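Local coordinates for probable secreted solute-binding lipoprotein (Streptomyces coelicolor, PDB 3I3V) that probably captures a solute outside the cell, as a lipid-tethered binding protein, and delivers it to a membrane transporter for uptake, at residues 57-62 against 292-297; 132-137 against 238-243; 178-183 against 278-283. All coordinates share one frame; numbering follows the deposited sequence.

Contact 1: 57-62 against 292-297; sequences TSRLAR and ISPNGV
Arg59 reaches Pro294 by a chain that sets off with CG anti to the backbone N (chi1 175°) and then bends at its second torsion (chi2 65°). The bend brings one face of the guanidinium against CG of Pro294, in a surface contact between two helix ends of the lobe of this periplasmic-binding-protein fold that carries the four-stranded sheet with strands 9-14, 41-46, 67-70 and 289-292. Helix 51-60 is finishing here, while helix 294-298 is just beginning after strand 289-292.

The two side chains cross at about a right angle. Pro294 CG sits over one face of the guanidinium, displaced toward its rim: it is 3.5 Å from Arg59 NH2 and 3.7 Å from Arg59 CZ. Pro294 CD follows at 4.0 Å from Arg59 NE. This is van der Waals packing of an aliphatic ring against a flat cation, and no hydrogen bond joins the two segments. Arg59 NH1 also has a long, weak ion pair with Glu64, in the loop that follows helix 51-60.

Both helix ends are capped. Arg62, with positive phi, closes helix 51-60 in a Schellman motif, and its N bonds back to Arg59 O at 3.0 Å. The carbonyl of Arg62 comes near the end of the Asn295 side chain, a loose approach at the edge of the contact. At the other end Ser293 is the N-cap of the new helix. Its hydroxyl is also hydrogen-bonded to the carbonyl of Ala65, which ties the cap to the chain leading into strand 67-70. The capping bond itself runs from Gly296 N to Ser293 OG, 3.0 Å long with an N-H...O angle of 151°.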
loop_
_atom_site.group_PDB
_atom_site.type_symbol
_atom_site.label_atom_id
_atom_site.label_comp_id
_atom_site.label_asym_id
_atom_site.label_seq_id
_atom_site.Cartn_x
_atom_site.Cartn_y
_atom_site.Cartn_z
ATOM N N THR C 57 49.005 8.658 -39.460
ATOM C CA THR C 57 49.363 7.694 -40.489
ATOM C C THR C 57 48.432 6.482 -40.382
ATOM O O THR C 57 48.071 5.881 -41.391
ATOM C CB THR C 57 50.810 7.226 -40.335
ATOM O OG1 THR C 57 51.679 8.366 -40.300
ATOM C CG2 THR C 57 51.196 6.324 -41.497
ATOM N N SER C 58 48.045 6.124 -39.159
ATOM C CA SER C 58 47.140 4.992 -38.949
ATOM C C SER C 58 45.719 5.343 -39.368
ATOM O O SER C 58 44.990 4.498 -39.867
ATOM C CB SER C 58 47.119 4.570 -37.479
ATOM O OG SER C 58 48.240 3.769 -37.156
ATOM N N ARG C 59 45.329 6.592 -39.140
ATOM C CA ARG C 59 43.992 7.064 -39.478
ATOM C C ARG C 59 43.764 7.045 -40.994
ATOM O O ARG C 59 42.703 6.654 -41.475
ATOM C CB ARG C 59 43.809 8.476 -38.915
ATOM C CG ARG C 59 42.518 9.165 -39.284
ATOM C CD ARG C 59 41.285 8.489 -38.705
ATOM N NE ARG C 59 40.098 9.229 -39.117
ATOM C CZ ARG C 59 39.105 8.726 -39.842
ATOM N NH1 ARG C 59 39.137 7.459 -40.232
ATOM N NH2 ARG C 59 38.096 9.507 -40.206
ATOM N N LEU C 60 44.779 7.464 -41.739
ATOM C CA LEU C 60 44.714 7.494 -43.193
ATOM C C LEU C 60 44.693 6.085 -43.789
ATOM O O LEU C 60 44.201 5.879 -44.895
ATOM C CB LEU C 60 45.906 8.282 -43.735
ATOM C CG LEU C 60 45.814 9.781 -43.439
ATOM C CD1 LEU C 60 47.192 10.418 -43.440
ATOM C CD2 LEU C 60 44.898 10.428 -44.478
ATOM N N ALA C 61 45.224 5.116 -43.053
ATOM C CA ALA C 61 45.241 3.734 -43.521
ATOM C C ALA C 61 44.000 3.019 -43.004
ATOM O O ALA C 61 43.845 1.813 -43.188
ATOM C CB ALA C 61 46.494 3.025 -43.030
ATOM N N ARG C 62 43.121 3.780 -42.355
ATOM C CA ARG C 62 41.881 3.243 -41.803
ATOM C C ARG C 62 42.091 2.078 -40.842
ATOM O O ARG C 62 41.397 1.057 -40.921
ATOM C CB ARG C 62 40.945 2.822 -42.939
ATOM C CG ARG C 62 40.544 3.972 -43.849
ATOM C CD ARG C 62 39.617 3.493 -44.952
ATOM N NE ARG C 62 39.339 4.558 -45.913
ATOM C CZ ARG C 62 38.724 5.692 -45.602
ATOM N NH1 ARG C 62 38.317 5.905 -44.358
ATOM N NH2 ARG C 62 38.529 6.615 -46.532
ATOM N N ILE C 292 38.411 9.810 -28.907
ATOM C CA ILE C 292 37.773 8.654 -29.530
ATOM C C ILE C 292 37.846 8.758 -31.048
ATOM O O ILE C 292 37.462 9.765 -31.629
ATOM C CB ILE C 292 36.299 8.515 -29.108
ATOM C CG1 ILE C 292 36.212 8.334 -27.590
ATOM C CG2 ILE C 292 35.664 7.315 -29.824
ATOM C CD1 ILE C 292 34.821 8.009 -27.093
ATOM N N SER C 293 38.339 7.707 -31.690
ATOM C CA SER C 293 38.465 7.707 -33.140
ATOM C C SER C 293 37.220 7.146 -33.801
ATOM O O SER C 293 36.356 6.577 -33.133
ATOM C CB SER C 293 39.649 6.857 -33.562
ATOM O OG SER C 293 39.377 5.498 -33.273
ATOM N N PRO C 294 37.094 7.323 -35.126
ATOM C CA PRO C 294 35.906 6.773 -35.789
ATOM C C PRO C 294 35.868 5.256 -35.598
ATOM O O PRO C 294 34.799 4.673 -35.452
ATOM C CB PRO C 294 36.101 7.196 -37.241
ATOM C CG PRO C 294 36.708 8.580 -37.074
ATOM C CD PRO C 294 37.750 8.336 -35.975
ATOM N N ASN C 295 37.038 4.621 -35.588
ATOM C CA ASN C 295 37.114 3.178 -35.373
ATOM C C ASN C 295 36.582 2.875 -33.975
ATOM O O ASN C 295 35.879 1.885 -33.761
ATOM C CB ASN C 295 38.561 2.696 -35.456
ATOM C CG ASN C 295 38.970 2.285 -36.850
ATOM O OD1 ASN C 295 40.116 1.900 -37.069
ATOM N ND2 ASN C 295 38.042 2.359 -37.799
ATOM N N GLY C 296 36.948 3.739 -33.028
ATOM C CA GLY C 296 36.524 3.585 -31.651
ATOM C C GLY C 296 35.021 3.712 -31.536
ATOM O O GLY C 296 34.408 3.047 -30.706
ATOM N N VAL C 297 34.430 4.571 -32.365
ATOM C CA VAL C 297 32.985 4.765 -32.371
ATOM C C VAL C 297 32.308 3.444 -32.727
ATOM O O VAL C 297 31.234 3.131 -32.221
ATOM C CB VAL C 297 32.553 5.842 -33.400
ATOM C CG1 VAL C 297 31.071 5.688 -33.722
ATOM C CG2 VAL C 297 32.815 7.243 -32.840
#

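Contact 2: 132-137 against 238-243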
loop_
_atom_site.group_PDB
_atom_site.type_symbol
_atom_site.label_atom_id
_atom_site.label_comp_id
_atom_site.label_asym_id
_atom_site.label_seq_id
_atom_site.Cartn_x
_atom_site.Cartn_y
_atom_site.Cartn_z
ATOM N N ARG C 132 60.926 27.699 4.150
ATOM C CA ARG C 132 60.814 28.377 5.443
ATOM C C ARG C 132 62.111 28.445 6.232
ATOM O O ARG C 132 62.448 29.480 6.801
ATOM C CB ARG C 132 59.747 27.703 6.297
ATOM C CG ARG C 132 58.366 28.280 6.125
ATOM C CD ARG C 132 58.287 29.653 6.747
ATOM N NE ARG C 132 56.929 30.181 6.710
ATOM C CZ ARG C 132 56.581 31.354 7.217
ATOM N NH1 ARG C 132 57.498 32.116 7.797
ATOM N NH2 ARG C 132 55.323 31.764 7.145
ATOM N N ALA C 133 62.831 27.334 6.282
ATOM C CA ALA C 133 64.089 27.301 7.003
ATOM C C ALA C 133 64.968 28.457 6.546
ATOM O O ALA C 133 65.602 29.124 7.361
ATOM C CB ALA C 133 64.797 25.981 6.760
ATOM N N LEU C 134 65.000 28.703 5.241
ATOM C CA LEU C 134 65.822 29.783 4.705
ATOM C C LEU C 134 65.211 31.170 4.924
ATOM O O LEU C 134 65.939 32.142 5.114
ATOM C CB LEU C 134 66.106 29.539 3.217
ATOM C CG LEU C 134 67.153 28.455 2.902
ATOM C CD1 LEU C 134 68.540 28.943 3.258
ATOM C CD2 LEU C 134 66.839 27.189 3.684
ATOM N N LEU C 135 63.884 31.269 4.899
ATOM C CA LEU C 135 63.235 32.555 5.134
ATOM C C LEU C 135 63.459 32.938 6.596
ATOM O O LEU C 135 63.559 34.124 6.931
ATOM C CB LEU C 135 61.731 32.489 4.838
ATOM C CG LEU C 135 61.283 32.389 3.371
ATOM C CD1 LEU C 135 59.759 32.394 3.294
ATOM C CD2 LEU C 135 61.866 33.546 2.575
ATOM N N ASP C 136 63.546 31.926 7.461
ATOM C CA ASP C 136 63.778 32.144 8.883
ATOM C C ASP C 136 65.204 32.627 9.126
ATOM O O ASP C 136 65.410 33.572 9.885
ATOM C CB ASP C 136 63.530 30.859 9.687
ATOM C CG ASP C 136 62.049 30.598 9.948
ATOM O OD1 ASP C 136 61.227 31.533 9.839
ATOM O OD2 ASP C 136 61.705 29.446 10.285
ATOM N N ARG C 137 66.185 31.989 8.491
ATOM C CA ARG C 137 67.576 32.403 8.662
ATOM C C ARG C 137 67.749 33.865 8.260
ATOM O O ARG C 137 68.576 34.584 8.824
ATOM C CB ARG C 137 68.525 31.576 7.789
ATOM C CG ARG C 137 68.402 30.067 7.877
ATOM C CD ARG C 137 69.635 29.405 7.244
ATOM N NE ARG C 137 69.370 28.073 6.689
ATOM C CZ ARG C 137 68.907 27.036 7.385
ATOM N NH1 ARG C 137 68.652 27.161 8.682
ATOM N NH2 ARG C 137 68.699 25.869 6.779
ATOM N N ASN C 238 67.112 22.570 -4.305
ATOM C CA ASN C 238 67.313 21.305 -3.592
ATOM C C ASN C 238 68.476 21.293 -2.616
ATOM O O ASN C 238 68.415 20.622 -1.596
ATOM C CB ASN C 238 67.455 20.155 -4.586
ATOM C CG ASN C 238 66.145 19.813 -5.237
ATOM O OD1 ASN C 238 65.124 20.441 -4.945
ATOM N ND2 ASN C 238 66.151 18.817 -6.119
ATOM N N THR C 239 69.537 22.025 -2.936
ATOM C CA THR C 239 70.694 22.112 -2.052
ATOM C C THR C 239 70.492 23.319 -1.134
ATOM O O THR C 239 71.356 23.665 -0.326
ATOM C CB THR C 239 72.008 22.298 -2.841
ATOM O OG1 THR C 239 71.932 23.495 -3.626
ATOM C CG2 THR C 239 72.256 21.099 -3.754
ATOM N N GLU C 240 69.338 23.959 -1.280
ATOM C CA GLU C 240 68.985 25.109 -0.473
ATOM C C GLU C 240 69.922 26.298 -0.630
ATOM O O GLU C 240 70.354 26.892 0.360
ATOM C CB GLU C 240 68.895 24.709 1.003
ATOM C CG GLU C 240 67.800 23.699 1.300
ATOM C CD GLU C 240 67.712 23.349 2.770
ATOM O OE1 GLU C 240 68.714 22.858 3.323
ATOM O OE2 GLU C 240 66.642 23.561 3.378
ATOM N N GLU C 241 70.242 26.639 -1.875
ATOM C CA GLU C 241 71.084 27.798 -2.151
ATOM C C GLU C 241 70.154 28.967 -2.495
ATOM O O GLU C 241 70.544 30.130 -2.428
ATOM C CB GLU C 241 72.051 27.510 -3.304
ATOM C CG GLU C 241 73.080 26.432 -2.985
ATOM C CD GLU C 241 73.924 26.755 -1.749
ATOM O OE1 GLU C 241 74.502 27.864 -1.688
ATOM O OE2 GLU C 241 74.015 25.896 -0.842
ATOM N N ALA C 242 68.920 28.639 -2.868
ATOM C CA ALA C 242 67.904 29.644 -3.185
ATOM C C ALA C 242 66.674 29.220 -2.391
ATOM O O ALA C 242 66.427 28.033 -2.229
ATOM C CB ALA C 242 67.602 29.666 -4.677
ATOM N N ALA C 243 65.905 30.189 -1.909
ATOM C CA ALA C 243 64.739 29.906 -1.082
ATOM C C ALA C 243 63.371 29.873 -1.761
ATOM O O ALA C 243 62.409 29.373 -1.180
ATOM C CB ALA C 243 64.700 30.897 0.069
#
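Leu134 makes the apolar part of this contact, packing its CB against Ala243 CB at 3.7 Å. The backbones of the two segments make their nearest approach here, with 5.9 Å between Leu134 CA and Ala243 CA.

Further out, the same leucine meets a polar chain. Glu240 is the positive-phi residue of the Schellman motif that closes helix 230-238; its side chain runs extended beyond CG (chi2 -179°), carrying its carboxylate to Leu134 CD2. That methyl lies 3.6 Å from Glu240 OE2, and Leu134 CD1 is 4.0 Å from Glu240 O. These are van der Waals contacts; Glu240 OE2 finds its hydrogen bond at His262.

The electrostatic component is looser. Arg137 NH2 stands 4.6 Å from Glu240 OE1, beyond a salt bridge, though the opposite charges probably attract weakly.

The contact lies in the lobe holding the larger mixed sheet. Helix 132-138 directly follows strand 122-131, and segment 238-243 runs into strand 242-246, which pairs antiparallel with 122-131 and parallel with strand 163-166. Leu157 of helix 147-159 packs on both Leu135 and Ala243, while Ile162 lies against Leu134.

Contact 3: 178-183 against 278-283; sequences LAQIIQ and GPTVIR
Gln180 carries the polar side of this buried contact, donating from NE2 to Thr280 OG1. The bond is 3.1 Å long and nearly straight, with an N-H...O angle of 171°, and the hydroxyl lies close to the plane of the amide. CG stands anti to the backbone N (chi1 155°), and the chain beyond it is extended, which sends the amide from the helix across to the strand. Gln180 NE2 also lies 2.8 Å from Thr280 O, but at an angle too poor for a hydrogen bond.

A water adds a second link between the same two residues. It donates to Gln180 O at 2.7 Å and is hydrogen-bonded to Thr280 OG1 at 2.7 Å, so the threonine hydroxyl meets both the amide and the water.

Van der Waals contacts come from Ile282, which crosses the glutamine chain at a slant. Its CG1 is 3.5 Å from Gln180 OE1, and its CD1 touches the aliphatic base of the glutamine at CB.

The axes of 178-182 and 280-283 approach to 9.2 Å, with an angle of 127° between their directions. Strand 280-284 is bordered by strand 122-131, antiparallel, and strand 352-354, parallel; Val354 touches Thr280 and Ile282. Trp268 packs on Gln180 and Ile181. Helix 203-217 packs on Leu178, Ile181 and Ile182, and helix 188-197 on Ala179, Ile182 and Gln183.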
loop_
_atom_site.group_PDB
_atom_site.type_symbol
_atom_site.label_atom_id
_atom_site.label_comp_id
_atom_site.label_asym_id
_atom_site.label_seq_id
_atom_site.Cartn_x
_atom_site.Cartn_y
_atom_site.Cartn_z
ATOM N N LEU C 178 57.840 34.298 -16.431
ATOM C CA LEU C 178 57.728 35.666 -16.949
ATOM C C LEU C 178 56.298 35.915 -17.406
ATOM O O LEU C 178 55.722 36.975 -17.156
ATOM C CB LEU C 178 58.660 35.871 -18.154
ATOM C CG LEU C 178 59.107 37.282 -18.589
ATOM C CD1 LEU C 178 59.047 37.345 -20.097
ATOM C CD2 LEU C 178 58.251 38.391 -17.977
ATOM N N ALA C 179 55.731 34.929 -18.090
ATOM C CA ALA C 179 54.368 35.030 -18.594
ATOM C C ALA C 179 53.367 35.054 -17.450
ATOM O O ALA C 179 52.325 35.693 -17.545
ATOM C CB ALA C 179 54.068 33.858 -19.541
ATOM N N GLN C 180 53.679 34.358 -16.363
ATOM C CA GLN C 180 52.786 34.339 -15.209
ATOM C C GLN C 180 52.808 35.701 -14.504
ATOM O O GLN C 180 51.764 36.248 -14.137
ATOM C CB GLN C 180 53.205 33.228 -14.236
ATOM C CG GLN C 180 52.771 33.486 -12.801
ATOM C CD GLN C 180 52.929 32.282 -11.905
ATOM O OE1 GLN C 180 53.616 31.311 -12.246
ATOM N NE2 GLN C 180 52.304 32.344 -10.735
ATOM N N ILE C 181 54.009 36.246 -14.319
ATOM C CA ILE C 181 54.155 37.541 -13.665
ATOM C C ILE C 181 53.482 38.608 -14.534
ATOM O O ILE C 181 52.724 39.437 -14.025
ATOM C CB ILE C 181 55.658 37.874 -13.419
ATOM C CG1 ILE C 181 56.279 36.777 -12.531
ATOM C CG2 ILE C 181 55.800 39.229 -12.723
ATOM C CD1 ILE C 181 57.786 36.848 -12.353
ATOM N N ILE C 182 53.732 38.586 -15.840
ATOM C CA ILE C 182 53.094 39.565 -16.716
ATOM C C ILE C 182 51.574 39.430 -16.571
ATOM O O ILE C 182 50.835 40.396 -16.712
ATOM C CB ILE C 182 53.498 39.357 -18.213
ATOM C CG1 ILE C 182 54.932 39.842 -18.440
ATOM C CG2 ILE C 182 52.512 40.086 -19.148
ATOM C CD1 ILE C 182 55.428 39.631 -19.853
ATOM N N GLN C 183 51.109 38.228 -16.268
ATOM C CA GLN C 183 49.675 38.005 -16.118
ATOM C C GLN C 183 49.113 38.544 -14.817
ATOM O O GLN C 183 47.958 38.288 -14.485
ATOM C CB GLN C 183 49.340 36.516 -16.240
ATOM C CG GLN C 183 49.235 36.027 -17.677
ATOM C CD GLN C 183 49.030 34.529 -17.757
ATOM O OE1 GLN C 183 49.991 33.764 -17.818
ATOM N NE2 GLN C 183 47.770 34.101 -17.741
ATOM N N GLY C 278 44.541 37.069 -6.288
ATOM C CA GLY C 278 45.878 36.523 -6.045
ATOM C C GLY C 278 46.289 36.145 -4.634
ATOM O O GLY C 278 45.496 36.284 -3.711
ATOM N N PRO C 279 47.535 35.686 -4.416
ATOM C CA PRO C 279 48.629 35.414 -5.354
ATOM C C PRO C 279 48.295 34.388 -6.433
ATOM O O PRO C 279 47.453 33.502 -6.236
ATOM C CB PRO C 279 49.754 34.952 -4.433
ATOM C CG PRO C 279 49.479 35.710 -3.180
ATOM C CD PRO C 279 47.998 35.520 -3.033
ATOM N N THR C 280 48.995 34.487 -7.556
ATOM C CA THR C 280 48.753 33.621 -8.701
ATOM C C THR C 280 49.564 32.340 -8.813
ATOM O O THR C 280 50.726 32.282 -8.416
ATOM C CB THR C 280 48.978 34.398 -10.017
ATOM O OG1 THR C 280 50.375 34.677 -10.167
ATOM C CG2 THR C 280 48.219 35.721 -10.008
ATOM N N VAL C 281 48.925 31.316 -9.372
ATOM C CA VAL C 281 49.569 30.034 -9.627
ATOM C C VAL C 281 49.077 29.586 -11.005
ATOM O O VAL C 281 47.936 29.845 -11.373
ATOM C CB VAL C 281 49.185 28.940 -8.582
ATOM C CG1 VAL C 281 49.425 29.451 -7.171
ATOM C CG2 VAL C 281 47.742 28.508 -8.765
ATOM N N ILE C 282 49.944 28.933 -11.772
ATOM C CA ILE C 282 49.572 28.439 -13.097
ATOM C C ILE C 282 48.816 27.118 -12.985
ATOM O O ILE C 282 49.185 26.249 -12.202
ATOM C CB ILE C 282 50.817 28.185 -13.997
ATOM C CG1 ILE C 282 51.470 29.505 -14.389
ATOM C CG2 ILE C 282 50.421 27.404 -15.252
ATOM C CD1 ILE C 282 52.714 29.331 -15.257
ATOM N N ARG C 283 47.749 26.983 -13.760
ATOM C CA ARG C 283 46.982 25.749 -13.795
ATOM C C ARG C 283 46.553 25.514 -15.239
ATOM O O ARG C 283 46.019 26.415 -15.890
ATOM C CB ARG C 283 45.749 25.818 -12.882
ATOM C CG ARG C 283 46.072 25.773 -11.385
ATOM C CD ARG C 283 44.814 25.691 -10.513
ATOM N NE ARG C 283 44.194 24.361 -10.500
ATOM C CZ ARG C 283 43.000 24.093 -9.964
ATOM N NH1 ARG C 283 42.289 25.061 -9.398
ATOM N NH2 ARG C 283 42.511 22.856 -9.992
HETATM O O HOH W 1 51.056 36.811 -11.600
#

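In the fold
The three contacts sample both lobes of a solute-binding fold. Contact 1 lies at the edge of the lobe built on the four-stranded sheet, across the chain's centre from the others, its centre 52 Å from that of contact 2 and 39 Å from that of contact 3. Contacts 2 and 3 reach the same larger sheet, their centres 22 Å apart and nearest atoms about 13 Å apart; strand 122-131 pairs with both 242-246 and 280-284. In sequence their segments alternate, and both nest within the loop closed by 57-62 and 292-297. The centre of contact 3 is about 12 Å from the centre of the chain. In this family solute is generally held between the lobes, but no solute or binding residue is defined here.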